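Local structure of proline dehydrogenase (Bradyrhizobium japonicum USDA 110, 3HAZ) at residues Ala554-Ala559 with Thr723-Ile728; Ala655-Asn660 with Ala664-Gln669; Val731-Thr734 with Val739-Ser742; Thr964-Lys967 with His972-Ala975. The protein carries a proline dehydrogenase that uses FAD and a 1-pyrroline-5-carboxylate dehydrogenase that uses NAD, and so probably oxidises proline to glutamate. All coordinates share one frame; numbering follows the deposited sequence.

Interaction 1 of 4, residues Ala554-Ala559 with Thr723-Ile728; sequences AAVAAA and TAHPDI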
loop_
_atom_site.group_PDB
_atom_site.type_symbol
_atom_site.label_atom_id
_atom_site.label_comp_id
_atom_site.label_asym_id
_atom_site.label_seq_id
_atom_site.Cartn_x
_atom_site.Cartn_y
_atom_site.Cartn_z
ATOM N N ALA A 554 -36.640 43.328 15.348
ATOM C CA ALA A 554 -36.183 42.757 16.611
ATOM C C ALA A 554 -35.585 41.369 16.388
ATOM O O ALA A 554 -34.605 40.983 17.036
ATOM C CB ALA A 554 -37.326 42.691 17.608
ATOM N N ALA A 555 -36.179 40.621 15.466
ATOM C CA ALA A 555 -35.689 39.287 15.142
ATOM C C ALA A 555 -34.275 39.351 14.570
ATOM O O ALA A 555 -33.401 38.582 14.970
ATOM C CB ALA A 555 -36.633 38.596 14.172
ATOM N N VAL A 556 -34.053 40.275 13.639
ATOM C CA VAL A 556 -32.734 40.446 13.037
ATOM C C VAL A 556 -31.712 40.865 14.089
ATOM O O VAL A 556 -30.598 40.340 14.132
ATOM C CB VAL A 556 -32.757 41.480 11.889
ATOM C CG1 VAL A 556 -31.360 41.681 11.322
ATOM C CG2 VAL A 556 -33.703 41.030 10.795
ATOM N N ALA A 557 -32.092 41.813 14.938
ATOM C CA ALA A 557 -31.191 42.269 15.990
ATOM C C ALA A 557 -30.827 41.107 16.907
ATOM O O ALA A 557 -29.666 40.937 17.275
ATOM C CB ALA A 557 -31.822 43.412 16.786
ATOM N N ALA A 558 -31.823 40.303 17.267
ATOM C CA ALA A 558 -31.599 39.155 18.137
ATOM C C ALA A 558 -30.718 38.095 17.456
ATOM O O ALA A 558 -29.806 37.539 18.073
ATOM C CB ALA A 558 -32.927 38.556 18.572
ATOM N N ALA A 559 -30.996 37.823 16.185
ATOM C CA ALA A 559 -30.168 36.905 15.413
ATOM C C ALA A 559 -28.744 37.436 15.329
ATOM O O ALA A 559 -27.786 36.685 15.475
ATOM C CB ALA A 559 -30.749 36.702 14.014
ATOM N N THR A 723 -35.298 41.604 4.133
ATOM C CA THR A 723 -34.259 41.748 3.112
ATOM C C THR A 723 -33.702 43.168 3.033
ATOM O O THR A 723 -32.589 43.381 2.559
ATOM C CB THR A 723 -34.752 41.314 1.709
ATOM O OG1 THR A 723 -35.855 42.134 1.302
ATOM C CG2 THR A 723 -35.186 39.853 1.723
ATOM N N ALA A 724 -34.477 44.141 3.498
ATOM C CA ALA A 724 -34.050 45.530 3.433
ATOM C C ALA A 724 -33.207 45.924 4.644
ATOM O O ALA A 724 -32.509 46.935 4.616
ATOM C CB ALA A 724 -35.255 46.455 3.278
ATOM N N HIS A 725 -33.263 45.123 5.703
ATOM C CA HIS A 725 -32.516 45.416 6.924
ATOM C C HIS A 725 -31.016 45.553 6.663
ATOM O O HIS A 725 -30.402 44.668 6.069
ATOM C CB HIS A 725 -32.764 44.340 7.981
ATOM C CG HIS A 725 -32.421 44.772 9.372
ATOM N ND1 HIS A 725 -31.122 44.959 9.795
ATOM C CD2 HIS A 725 -33.208 45.057 10.436
ATOM C CE1 HIS A 725 -31.123 45.340 11.059
ATOM N NE2 HIS A 725 -32.376 45.407 11.473
ATOM N N PRO A 726 -30.419 46.667 7.115
ATOM C CA PRO A 726 -29.005 46.985 6.864
ATOM C C PRO A 726 -27.998 46.008 7.481
ATOM O O PRO A 726 -26.854 45.954 7.020
ATOM C CB PRO A 726 -28.846 48.372 7.517
ATOM C CG PRO A 726 -29.973 48.447 8.511
ATOM C CD PRO A 726 -31.103 47.789 7.780
ATOM N N ASP A 727 -28.405 45.257 8.500
ATOM C CA ASP A 727 -27.468 44.405 9.231
ATOM C C ASP A 727 -27.385 42.951 8.761
ATOM O O ASP A 727 -26.646 42.155 9.340
ATOM C CB ASP A 727 -27.790 44.412 10.726
ATOM C CG ASP A 727 -27.539 45.757 11.370
ATOM O OD1 ASP A 727 -26.819 46.587 10.768
ATOM O OD2 ASP A 727 -28.068 45.973 12.482
ATOM N N ILE A 728 -28.128 42.589 7.729
ATOM C CA ILE A 728 -28.105 41.193 7.292
ATOM C C ILE A 728 -26.904 40.896 6.389
ATOM O O ILE A 728 -26.429 41.779 5.674
ATOM C CB ILE A 728 -29.417 40.787 6.621
ATOM C CG1 ILE A 728 -29.650 41.623 5.362
ATOM C CG2 ILE A 728 -30.576 40.939 7.611
ATOM C CD1 ILE A 728 -30.395 40.891 4.274
#

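Interaction 2 of 4, residues Ala655-Asn660 with Ala664-Gln669; sequences AISPWN and AIFLGQ. With NAD (nicotinamide-adenine-dinucleotide), chain D.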
loop_
_atom_site.group_PDB
_atom_site.type_symbol
_atom_site.label_atom_id
_atom_site.label_comp_id
_atom_site.label_asym_id
_atom_site.label_seq_id
_atom_site.Cartn_x
_atom_site.Cartn_y
_atom_site.Cartn_z
ATOM N N ALA A 655 -33.667 33.736 5.397
ATOM C CA ALA A 655 -34.125 32.617 4.584
ATOM C C ALA A 655 -35.599 32.783 4.244
ATOM O O ALA A 655 -36.440 32.917 5.134
ATOM C CB ALA A 655 -33.893 31.299 5.303
ATOM N N ILE A 656 -35.906 32.779 2.951
ATOM C CA ILE A 656 -37.276 32.950 2.488
ATOM C C ILE A 656 -37.662 31.752 1.622
ATOM O O ILE A 656 -36.980 31.442 0.651
ATOM C CB ILE A 656 -37.430 34.252 1.682
ATOM C CG1 ILE A 656 -37.166 35.468 2.575
ATOM C CG2 ILE A 656 -38.808 34.326 1.054
ATOM C CD1 ILE A 656 -37.041 36.766 1.816
ATOM N N SER A 657 -38.757 31.086 1.979
ATOM C CA SER A 657 -39.115 29.816 1.362
ATOM C C SER A 657 -40.529 29.822 0.777
ATOM O O SER A 657 -41.361 30.635 1.182
ATOM C CB SER A 657 -38.984 28.695 2.397
ATOM O OG SER A 657 -39.694 29.020 3.580
ATOM N N PRO A 658 -40.804 28.901 -0.171
ATOM C CA PRO A 658 -42.099 28.796 -0.849
ATOM C C PRO A 658 -43.041 27.811 -0.161
ATOM O O PRO A 658 -42.649 27.124 0.784
ATOM C CB PRO A 658 -41.728 28.229 -2.229
ATOM C CG PRO A 658 -40.317 27.658 -2.084
ATOM C CD PRO A 658 -39.861 27.884 -0.666
ATOM N N TRP A 659 -44.266 27.726 -0.671
ATOM C CA TRP A 659 -45.303 26.879 -0.090
ATOM C C TRP A 659 -45.302 25.443 -0.627
ATOM O O TRP A 659 -45.921 24.559 -0.035
ATOM C CB TRP A 659 -46.679 27.510 -0.328
ATOM C CG TRP A 659 -46.913 27.851 -1.768
ATOM C CD1 TRP A 659 -46.753 29.071 -2.361
ATOM C CD2 TRP A 659 -47.331 26.953 -2.804
ATOM N NE1 TRP A 659 -47.051 28.989 -3.700
ATOM C CE2 TRP A 659 -47.408 27.701 -3.997
ATOM C CE3 TRP A 659 -47.653 25.594 -2.836
ATOM C CZ2 TRP A 659 -47.793 27.131 -5.211
ATOM C CZ3 TRP A 659 -48.035 25.027 -4.046
ATOM C CH2 TRP A 659 -48.098 25.796 -5.216
ATOM N N ASN A 660 -44.616 25.208 -1.743
ATOM C CA ASN A 660 -44.743 23.922 -2.432
ATOM C C ASN A 660 -43.882 22.802 -1.842
ATOM O O ASN A 660 -44.215 21.621 -1.979
ATOM C CB ASN A 660 -44.512 24.071 -3.939
ATOM C CG ASN A 660 -43.084 24.448 -4.280
ATOM O OD1 ASN A 660 -42.405 25.124 -3.509
ATOM N ND2 ASN A 660 -42.627 24.022 -5.455
ATOM N N ALA A 664 -39.089 20.735 3.347
ATOM C CA ALA A 664 -37.743 20.358 2.903
ATOM C C ALA A 664 -36.911 21.536 2.409
ATOM O O ALA A 664 -35.734 21.647 2.737
ATOM C CB ALA A 664 -37.800 19.256 1.842
ATOM N N ILE A 665 -37.515 22.405 1.611
ATOM C CA ILE A 665 -36.804 23.568 1.105
ATOM C C ILE A 665 -36.613 24.562 2.234
ATOM O O ILE A 665 -35.572 25.213 2.336
ATOM C CB ILE A 665 -37.559 24.225 -0.063
ATOM C CG1 ILE A 665 -37.383 23.383 -1.325
ATOM C CG2 ILE A 665 -37.049 25.646 -0.305
ATOM C CD1 ILE A 665 -38.017 23.993 -2.543
ATOM N N PHE A 666 -37.625 24.664 3.091
ATOM C CA PHE A 666 -37.513 25.467 4.298
ATOM C C PHE A 666 -36.283 25.052 5.099
ATOM O O PHE A 666 -35.429 25.883 5.406
ATOM C CB PHE A 666 -38.767 25.346 5.169
ATOM C CG PHE A 666 -38.648 26.060 6.487
ATOM C CD1 PHE A 666 -38.927 27.414 6.582
ATOM C CD2 PHE A 666 -38.214 25.385 7.620
ATOM C CE1 PHE A 666 -38.799 28.084 7.793
ATOM C CE2 PHE A 666 -38.079 26.048 8.838
ATOM C CZ PHE A 666 -38.371 27.397 8.923
ATOM N N LEU A 667 -36.199 23.763 5.425
ATOM C CA LEU A 667 -35.105 23.234 6.240
ATOM C C LEU A 667 -33.776 23.179 5.496
ATOM O O LEU A 667 -32.721 23.386 6.089
ATOM C CB LEU A 667 -35.454 21.843 6.780
ATOM C CG LEU A 667 -36.345 21.835 8.021
ATOM C CD1 LEU A 667 -36.644 20.414 8.471
ATOM C CD2 LEU A 667 -35.675 22.628 9.135
ATOM N N GLY A 668 -33.828 22.882 4.201
ATOM C CA GLY A 668 -32.624 22.856 3.395
ATOM C C GLY A 668 -31.886 24.183 3.487
ATOM O O GLY A 668 -30.705 24.227 3.829
ATOM N N GLN A 669 -32.592 25.269 3.191
ATOM C CA GLN A 669 -31.997 26.599 3.210
ATOM C C GLN A 669 -31.528 26.975 4.610
ATOM O O GLN A 669 -30.449 27.530 4.780
ATOM C CB GLN A 669 -33.000 27.636 2.699
ATOM C CG GLN A 669 -33.461 27.374 1.274
ATOM C CD GLN A 669 -34.246 28.524 0.694
ATOM O OE1 GLN A 669 -34.027 28.913 -0.449
ATOM N NE2 GLN A 669 -35.165 29.082 1.479
HETATM P PA NAD D . -43.211 33.706 -4.460
HETATM O O1A NAD D . -42.180 34.637 -5.333
HETATM O O2A NAD D . -44.601 34.083 -4.764
HETATM O O5B NAD D . -42.882 33.979 -2.846
HETATM C C5B NAD D . -42.141 33.007 -2.120
HETATM C C4B NAD D . -41.590 33.587 -0.808
HETATM O O4B NAD D . -41.052 34.961 -0.906
HETATM C C3B NAD D . -42.645 33.731 0.363
HETATM O O3B NAD D . -42.347 33.242 1.635
HETATM C C2B NAD D . -43.104 35.174 0.175
HETATM O O2B NAD D . -44.019 35.747 1.083
HETATM C C1B NAD D . -41.812 35.825 -0.065
HETATM N N9A NAD D . -41.979 37.137 -0.708
HETATM C C8A NAD D . -43.005 37.546 -1.497
HETATM N N7A NAD D . -42.738 38.888 -1.901
HETATM C C5A NAD D . -41.507 39.279 -1.327
HETATM C C6A NAD D . -40.785 40.465 -1.391
HETATM N N6A NAD D . -41.298 41.581 -2.169
HETATM N N1A NAD D . -39.603 40.579 -0.732
HETATM C C2A NAD D . -39.118 39.513 0.007
HETATM N N3A NAD D . -39.828 38.345 0.072
HETATM C C4A NAD D . -41.027 38.229 -0.598
HETATM O O3 NAD D . -42.940 32.078 -4.762
HETATM P PN NAD D . -44.093 30.952 -4.319
HETATM O O1N NAD D . -45.576 31.429 -4.910
HETATM O O2N NAD D . -44.142 30.837 -2.860
HETATM O O5D NAD D . -43.709 29.462 -4.964
HETATM C C5D NAD D . -43.825 29.250 -6.364
HETATM C C4D NAD D . -42.540 29.622 -7.134
HETATM O O4D NAD D . -41.246 29.255 -6.486
HETATM C C3D NAD D . -42.352 29.182 -8.649
HETATM O O3D NAD D . -42.146 30.168 -9.633
HETATM C C2D NAD D . -41.298 28.067 -8.476
HETATM O O2D NAD D . -40.763 27.382 -9.592
HETATM C C1D NAD D . -40.412 28.661 -7.460
HETATM N N1N NAD D . -39.641 27.579 -6.832
HETATM C C2N NAD D . -38.368 27.258 -7.339
HETATM C C3N NAD D . -37.604 26.172 -6.733
HETATM C C7N NAD D . -36.207 25.829 -7.281
HETATM O O7N NAD D . -35.508 25.104 -6.668
HETATM N N7N NAD D . -35.705 26.500 -8.463
HETATM C C4N NAD D . -38.173 25.410 -5.594
HETATM C C5N NAD D . -39.436 25.732 -5.090
HETATM C C6N NAD D . -40.212 26.834 -5.700
#

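Interaction 3 of 4, residues Val731-Thr734 with Val739-Ser742; sequences VVFT and VARS. With NAD (nicotinamide-adenine-dinucleotide), chain D.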
loop_
_atom_site.group_PDB
_atom_site.type_symbol
_atom_site.label_atom_id
_atom_site.label_comp_id
_atom_site.label_asym_id
_atom_site.label_seq_id
_atom_site.Cartn_x
_atom_site.Cartn_y
_atom_site.Cartn_z
ATOM N N VAL A 731 -28.908 36.564 1.766
ATOM C CA VAL A 731 -30.271 36.105 1.571
ATOM C C VAL A 731 -30.304 34.813 0.748
ATOM O O VAL A 731 -29.715 34.725 -0.332
ATOM C CB VAL A 731 -31.124 37.185 0.879
ATOM C CG1 VAL A 731 -32.501 36.639 0.511
ATOM C CG2 VAL A 731 -31.246 38.423 1.775
ATOM N N VAL A 732 -30.976 33.802 1.284
ATOM C CA VAL A 732 -31.225 32.574 0.543
ATOM C C VAL A 732 -32.726 32.516 0.253
ATOM O O VAL A 732 -33.548 32.497 1.173
ATOM C CB VAL A 732 -30.725 31.324 1.312
ATOM C CG1 VAL A 732 -31.335 31.272 2.702
ATOM C CG2 VAL A 732 -31.011 30.032 0.528
ATOM N N PHE A 733 -33.071 32.527 -1.033
ATOM C CA PHE A 733 -34.458 32.659 -1.467
ATOM C C PHE A 733 -34.881 31.581 -2.459
ATOM O O PHE A 733 -34.138 31.232 -3.378
ATOM C CB PHE A 733 -34.658 34.035 -2.107
ATOM C CG PHE A 733 -35.970 34.196 -2.810
ATOM C CD1 PHE A 733 -37.101 34.583 -2.113
ATOM C CD2 PHE A 733 -36.073 33.970 -4.173
ATOM C CE1 PHE A 733 -38.312 34.733 -2.760
ATOM C CE2 PHE A 733 -37.279 34.121 -4.824
ATOM C CZ PHE A 733 -38.401 34.507 -4.117
ATOM N N THR A 734 -36.081 31.054 -2.272
ATOM C CA THR A 734 -36.679 30.200 -3.287
ATOM C C THR A 734 -38.105 30.653 -3.527
ATOM O O THR A 734 -38.915 30.701 -2.599
ATOM C CB THR A 734 -36.667 28.719 -2.888
ATOM O OG1 THR A 734 -35.316 28.284 -2.715
ATOM C CG2 THR A 734 -37.311 27.888 -3.974
ATOM N N VAL A 739 -40.103 38.041 -7.704
ATOM C CA VAL A 739 -39.787 38.434 -6.338
ATOM C C VAL A 739 -38.267 38.458 -6.107
ATOM O O VAL A 739 -37.756 39.322 -5.397
ATOM C CB VAL A 739 -40.502 37.532 -5.309
ATOM C CG1 VAL A 739 -39.935 37.756 -3.911
ATOM C CG2 VAL A 739 -42.007 37.801 -5.332
ATOM N N ALA A 740 -37.546 37.531 -6.731
ATOM C CA ALA A 740 -36.094 37.493 -6.589
ATOM C C ALA A 740 -35.455 38.794 -7.072
ATOM O O ALA A 740 -34.590 39.354 -6.399
ATOM C CB ALA A 740 -35.500 36.282 -7.319
ATOM N N ARG A 741 -35.892 39.281 -8.229
ATOM C CA ARG A 741 -35.374 40.534 -8.774
ATOM C C ARG A 741 -35.655 41.707 -7.844
ATOM O O ARG A 741 -34.832 42.612 -7.700
ATOM C CB ARG A 741 -35.974 40.818 -10.155
ATOM C CG ARG A 741 -35.387 39.973 -11.270
ATOM C CD ARG A 741 -35.616 40.634 -12.611
ATOM N NE ARG A 741 -37.031 40.649 -12.966
ATOM C CZ ARG A 741 -37.653 39.635 -13.556
ATOM N NH1 ARG A 741 -36.981 38.529 -13.854
ATOM N NH2 ARG A 741 -38.942 39.722 -13.843
ATOM N N SER A 742 -36.828 41.690 -7.222
ATOM C CA SER A 742 -37.201 42.722 -6.267
ATOM C C SER A 742 -36.266 42.694 -5.055
ATOM O O SER A 742 -35.794 43.736 -4.594
ATOM C CB SER A 742 -38.657 42.537 -5.832
ATOM O OG SER A 742 -38.927 43.263 -4.643
HETATM P PA NAD D . -43.211 33.706 -4.460
HETATM O O1A NAD D . -42.180 34.637 -5.333
HETATM O O2A NAD D . -44.601 34.083 -4.764
HETATM O O5B NAD D . -42.882 33.979 -2.846
HETATM C C5B NAD D . -42.141 33.007 -2.120
HETATM C C4B NAD D . -41.590 33.587 -0.808
HETATM O O4B NAD D . -41.052 34.961 -0.906
HETATM C C3B NAD D . -42.645 33.731 0.363
HETATM O O3B NAD D . -42.347 33.242 1.635
HETATM C C2B NAD D . -43.104 35.174 0.175
HETATM O O2B NAD D . -44.019 35.747 1.083
HETATM C C1B NAD D . -41.812 35.825 -0.065
HETATM N N9A NAD D . -41.979 37.137 -0.708
HETATM C C8A NAD D . -43.005 37.546 -1.497
HETATM N N7A NAD D . -42.738 38.888 -1.901
HETATM C C5A NAD D . -41.507 39.279 -1.327
HETATM C C6A NAD D . -40.785 40.465 -1.391
HETATM N N6A NAD D . -41.298 41.581 -2.169
HETATM N N1A NAD D . -39.603 40.579 -0.732
HETATM C C2A NAD D . -39.118 39.513 0.007
HETATM N N3A NAD D . -39.828 38.345 0.072
HETATM C C4A NAD D . -41.027 38.229 -0.598
HETATM O O3 NAD D . -42.940 32.078 -4.762
HETATM P PN NAD D . -44.093 30.952 -4.319
HETATM O O1N NAD D . -45.576 31.429 -4.910
HETATM O O2N NAD D . -44.142 30.837 -2.860
HETATM O O5D NAD D . -43.709 29.462 -4.964
HETATM C C5D NAD D . -43.825 29.250 -6.364
HETATM C C4D NAD D . -42.540 29.622 -7.134
HETATM O O4D NAD D . -41.246 29.255 -6.486
HETATM C C3D NAD D . -42.352 29.182 -8.649
HETATM O O3D NAD D . -42.146 30.168 -9.633
HETATM C C2D NAD D . -41.298 28.067 -8.476
HETATM O O2D NAD D . -40.763 27.382 -9.592
HETATM C C1D NAD D . -40.412 28.661 -7.460
HETATM N N1N NAD D . -39.641 27.579 -6.832
HETATM C C2N NAD D . -38.368 27.258 -7.339
HETATM C C3N NAD D . -37.604 26.172 -6.733
HETATM C C7N NAD D . -36.207 25.829 -7.281
HETATM O O7N NAD D . -35.508 25.104 -6.668
HETATM N N7N NAD D . -35.705 26.500 -8.463
HETATM C C4N NAD D . -38.173 25.410 -5.594
HETATM C C5N NAD D . -39.436 25.732 -5.090
HETATM C C6N NAD D . -40.212 26.834 -5.700
#

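Interaction 4 of 4, residues Thr964-Lys967 with His972-Ala975; sequences TGPK and HYLA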
loop_
_atom_site.group_PDB
_atom_site.type_symbol
_atom_site.label_atom_id
_atom_site.label_comp_id
_atom_site.label_asym_id
_atom_site.label_seq_id
_atom_site.Cartn_x
_atom_site.Cartn_y
_atom_site.Cartn_z
ATOM N N THR A 964 -29.544 31.413 -9.510
ATOM C CA THR A 964 -28.194 31.954 -9.448
ATOM C C THR A 964 -27.156 30.861 -9.227
ATOM O O THR A 964 -26.004 31.021 -9.603
ATOM C CB THR A 964 -28.034 32.981 -8.277
ATOM O OG1 THR A 964 -28.463 32.385 -7.043
ATOM C CG2 THR A 964 -28.837 34.248 -8.532
ATOM N N GLY A 965 -27.569 29.751 -8.622
ATOM C CA GLY A 965 -26.618 28.815 -8.046
ATOM C C GLY A 965 -26.150 29.370 -6.706
ATOM O O GLY A 965 -26.507 30.492 -6.352
ATOM N N PRO A 966 -25.379 28.582 -5.938
ATOM C CA PRO A 966 -25.005 27.208 -6.281
ATOM C C PRO A 966 -26.201 26.271 -6.106
ATOM O O PRO A 966 -27.244 26.678 -5.587
ATOM C CB PRO A 966 -23.920 26.856 -5.250
ATOM C CG PRO A 966 -23.839 28.026 -4.304
ATOM C CD PRO A 966 -24.995 28.927 -4.560
ATOM N N LYS A 967 -26.036 25.028 -6.539
ATOM C CA LYS A 967 -27.106 24.037 -6.494
ATOM C C LYS A 967 -27.335 23.523 -5.078
ATOM O O LYS A 967 -26.408 23.046 -4.432
ATOM C CB LYS A 967 -26.760 22.850 -7.405
ATOM C CG LYS A 967 -26.985 23.070 -8.904
ATOM C CD LYS A 967 -26.322 21.924 -9.674
ATOM C CE LYS A 967 -26.874 21.738 -11.094
ATOM N NZ LYS A 967 -28.252 21.203 -11.067
ATOM N N HIS A 972 -21.275 22.356 -3.863
ATOM C CA HIS A 972 -20.845 23.751 -3.969
ATOM C C HIS A 972 -21.747 24.710 -3.201
ATOM O O HIS A 972 -21.584 25.924 -3.289
ATOM C CB HIS A 972 -20.768 24.185 -5.435
ATOM C CG HIS A 972 -19.841 23.348 -6.256
ATOM N ND1 HIS A 972 -18.474 23.516 -6.234
ATOM C CD2 HIS A 972 -20.083 22.327 -7.110
ATOM C CE1 HIS A 972 -17.913 22.635 -7.043
ATOM N NE2 HIS A 972 -18.868 21.901 -7.586
ATOM N N TYR A 973 -22.686 24.160 -2.440
ATOM C CA TYR A 973 -23.719 24.964 -1.785
ATOM C C TYR A 973 -23.246 25.703 -0.530
ATOM O O TYR A 973 -23.433 26.917 -0.407
ATOM C CB TYR A 973 -24.903 24.069 -1.429
ATOM C CG TYR A 973 -26.206 24.786 -1.147
ATOM C CD1 TYR A 973 -26.852 25.518 -2.140
ATOM C CD2 TYR A 973 -26.814 24.690 0.101
ATOM C CE1 TYR A 973 -28.062 26.153 -1.889
ATOM C CE2 TYR A 973 -28.019 25.318 0.361
ATOM C CZ TYR A 973 -28.637 26.048 -0.636
ATOM O OH TYR A 973 -29.832 26.666 -0.373
ATOM N N LEU A 974 -22.650 24.966 0.403
ATOM C CA LEU A 974 -22.324 25.514 1.716
ATOM C C LEU A 974 -21.337 26.678 1.664
ATOM O O LEU A 974 -21.472 27.646 2.412
ATOM C CB LEU A 974 -21.807 24.417 2.652
ATOM C CG LEU A 974 -22.850 23.368 3.065
ATOM C CD1 LEU A 974 -22.310 22.434 4.138
ATOM C CD2 LEU A 974 -24.133 24.034 3.538
ATOM N N ALA A 975 -20.348 26.573 0.783
ATOM C CA ALA A 975 -19.301 27.581 0.672
ATOM C C ALA A 975 -19.878 28.972 0.442
ATOM O O ALA A 975 -19.337 29.960 0.932
ATOM C CB ALA A 975 -18.326 27.221 -0.450
HETATM O O HOH W 1 -23.744 22.370 -5.298
#

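Interaction 1 of 4, residues Ala554-Ala559 with Thr723-Ile728
V556 lies over the imidazole of H725, and this pair makes most of the contact between helix 549-567 and the turn after helix 716-724. The V556 side chain leaves its helix and meets H725 coming from the opposite direction. V556 CB is 3.9 Å from H725 CD2. CG1 stands anti to the backbone N (chi1 178°), and this carries it over the ring centre. The result is a CH-pi contact: V556 CG1 is 3.6 Å from the centroid of the H725 ring and only 9° off the ring normal. The same V556 CG1 also lies 3.9 Å from I728 CG2. The other branch stays near the rim, where V556 CG2 is 4.1 Å from H725 CD2. The ring is held in place by its own turn, a type I beta turn from H725 to I728. D727 N donates to H725 ND1 at 3.0 Å, and the donor lies in the ring plane. ND1 is therefore an acceptor, which is consistent with a neutral ring protonated on NE2. K750, just after helix 737-749, bonds through NZ to H725 O and T723 O. I728 also packs on V654 of strand 641-656 and on L747 of helix 737-749; A559 packs on V652 of strand 641-656 and Y710 of strand 709-711. The contact lies where helix 549-567 packs beside the sheet of these strands.

Interaction 2 of 4, residues Ala655-Asn660 with Ala664-Gln669
S657 and F666 mark the closest approach of the two backbones, with S657 CA 5.5 Å from F666 CA. Strand 641-656 ends at I656, the chain runs on as a loop through N660, and helix 664-675 then turns back alongside the strand end. The helix reaches the strand through Q669. Its CG is anti to the carbonyl carbon (chi1 -60°) and the rest of the chain is extended, which brings the amide to the strand. Q669 NE2 donates to I656 O at 3.1 Å, nearly straight at 173°. The acceptor lies in the amide plane, but the donor sits above the carbonyl plane of I656 and so is not on a lone pair. Q669 OE1 bonds to T734 OG1, so both ends of the amide are used and its rotation is fixed. S657 OG meets the F666 ring at its edge, 3.5 Å from F666 CD1. P658 and I665 cross at about a right angle, with P658 CD 3.6 Å from I665 CG2. The loop also borders NAD. NAD O3B donates to S657 O at 2.8 Å, and W659 NE1 makes a weak bond to the phosphate oxygen O1N. I665 CD1 packs on the nicotinamide, 3.4 Å from NAD C4N. Strand 641-656, helix 664-675 and strand 679-683 form a beta-alpha-beta unit of the Rossmann-type NAD-binding domain, and its loop carries the Pro-Trp-Asn sequence that borders the cofactor in aldehyde dehydrogenases.

Interaction 3 of 4, residues Val731-Thr734 with Val739-Ser742
F733 fills the angle between strand 730-734 and helix 737-749, where it meets V739 and A740. Its CG is anti to the backbone N (chi1 170°), which swings the phenyl ring toward the helix. The ring end touches the valine, with F733 CZ 3.6 Å from V739 CG1. One ring side touches the alanine, with F733 CE2 3.7 Å from A740 CB. Both methyls approach the ring obliquely, and the F733 and V739 side chains cross at about a right angle. There are no hydrogen bonds across the contact, so it rests on apolar packing. V739 is the side chain shared with the cofactor. Its CG1, also anti to the backbone N (chi1 168°), reaches the adenine at 3.4 Å from NAD C5A. That methyl is therefore packed between the phenyl ring and the adenine. The other branch turns to the pyrophosphate, with V739 CG2 3.2 Å from NAD O1A. F733 meets NAD too: the ribose oxygen O4B lies at the ring edge, 3.3 Å from F733 CE1. T734 has its CB directed away from the helix, and its CG2 lies close against the nicotinamide. S742 OG comes near the adenine amino group N6A, 3.8 Å away. S736 OG bonds both V739 N and NAD, so it links the start of the helix to the cofactor. A740 also packs on I754 of the second subunit. Strand, helix and following strand 757-760 form a beta-alpha-beta unit of the Rossmann-type NAD site of aldehyde dehydrogenases.

Interaction 4 of 4, residues Thr964-Lys967 with His972-Ala975
P966 packs against H972 and Y973 in the long loop of the aldehyde dehydrogenase fold between strands 939-942 and 978-986. A cis peptide bond precedes P966. Packing contacts come first. The proline ring presses on the backbone of H972, with P966 CB 3.2 Å from H972 O. The side chains themselves are farther apart, at 4.1 Å between P966 CB and H972 CB. One looser apolar contact runs from P966 CG to Y973 CD1, at 4.5 Å. Y973 has CG anti to its backbone N (chi1 -162°), and this turns the phenol toward two backbone carbonyls. K967 O lies 3.4 Å from Y973 CD1, oblique to the ring. P966 O sits at the ring edge and in its plane, 3.7 Å from Y973 CD1. The ring also packs with F977, edge-to-face, and with Y621.

Hydrogen bonds form the second group. None passes directly between the two segments. One water joins them instead, accepting from H972 N at 2.9 Å and donating to K967 O. K967 NZ bonds to three backbone carbonyls, P955 O, G938 O and G957 O. At the subunit interface, E980 of the second subunit accepts a bond from K967 N, and R650 of that subunit donates to T964 O. Within its own segment, T964 OG1 donates to G965 O at 2.8 Å, in the carbonyl plane on a lone pair.

How the interactions relate
Interactions 2 and 3 share one sheet, as strands 641-656 and 730-734 are neighbours in it, and both line the NAD pocket. Their centres are 12 Å apart. A probable backbone hydrogen bond, I656 N to V732 O at 3.0 Å, joins the two strands. Interaction 1 lies on the outer side of this core and touches interaction 2 through T723 CG2, 3.6 Å from I656 CD1. Interaction 4 meets interaction 3 where Y973 OH is 3.7 Å from V732 CG2. Interactions 1 and 4 do not touch; their nearest atoms are about 13 Å apart. The side chains of Q669 and P966 each lie about 6 Å from that of E760, the predicted active-site residue.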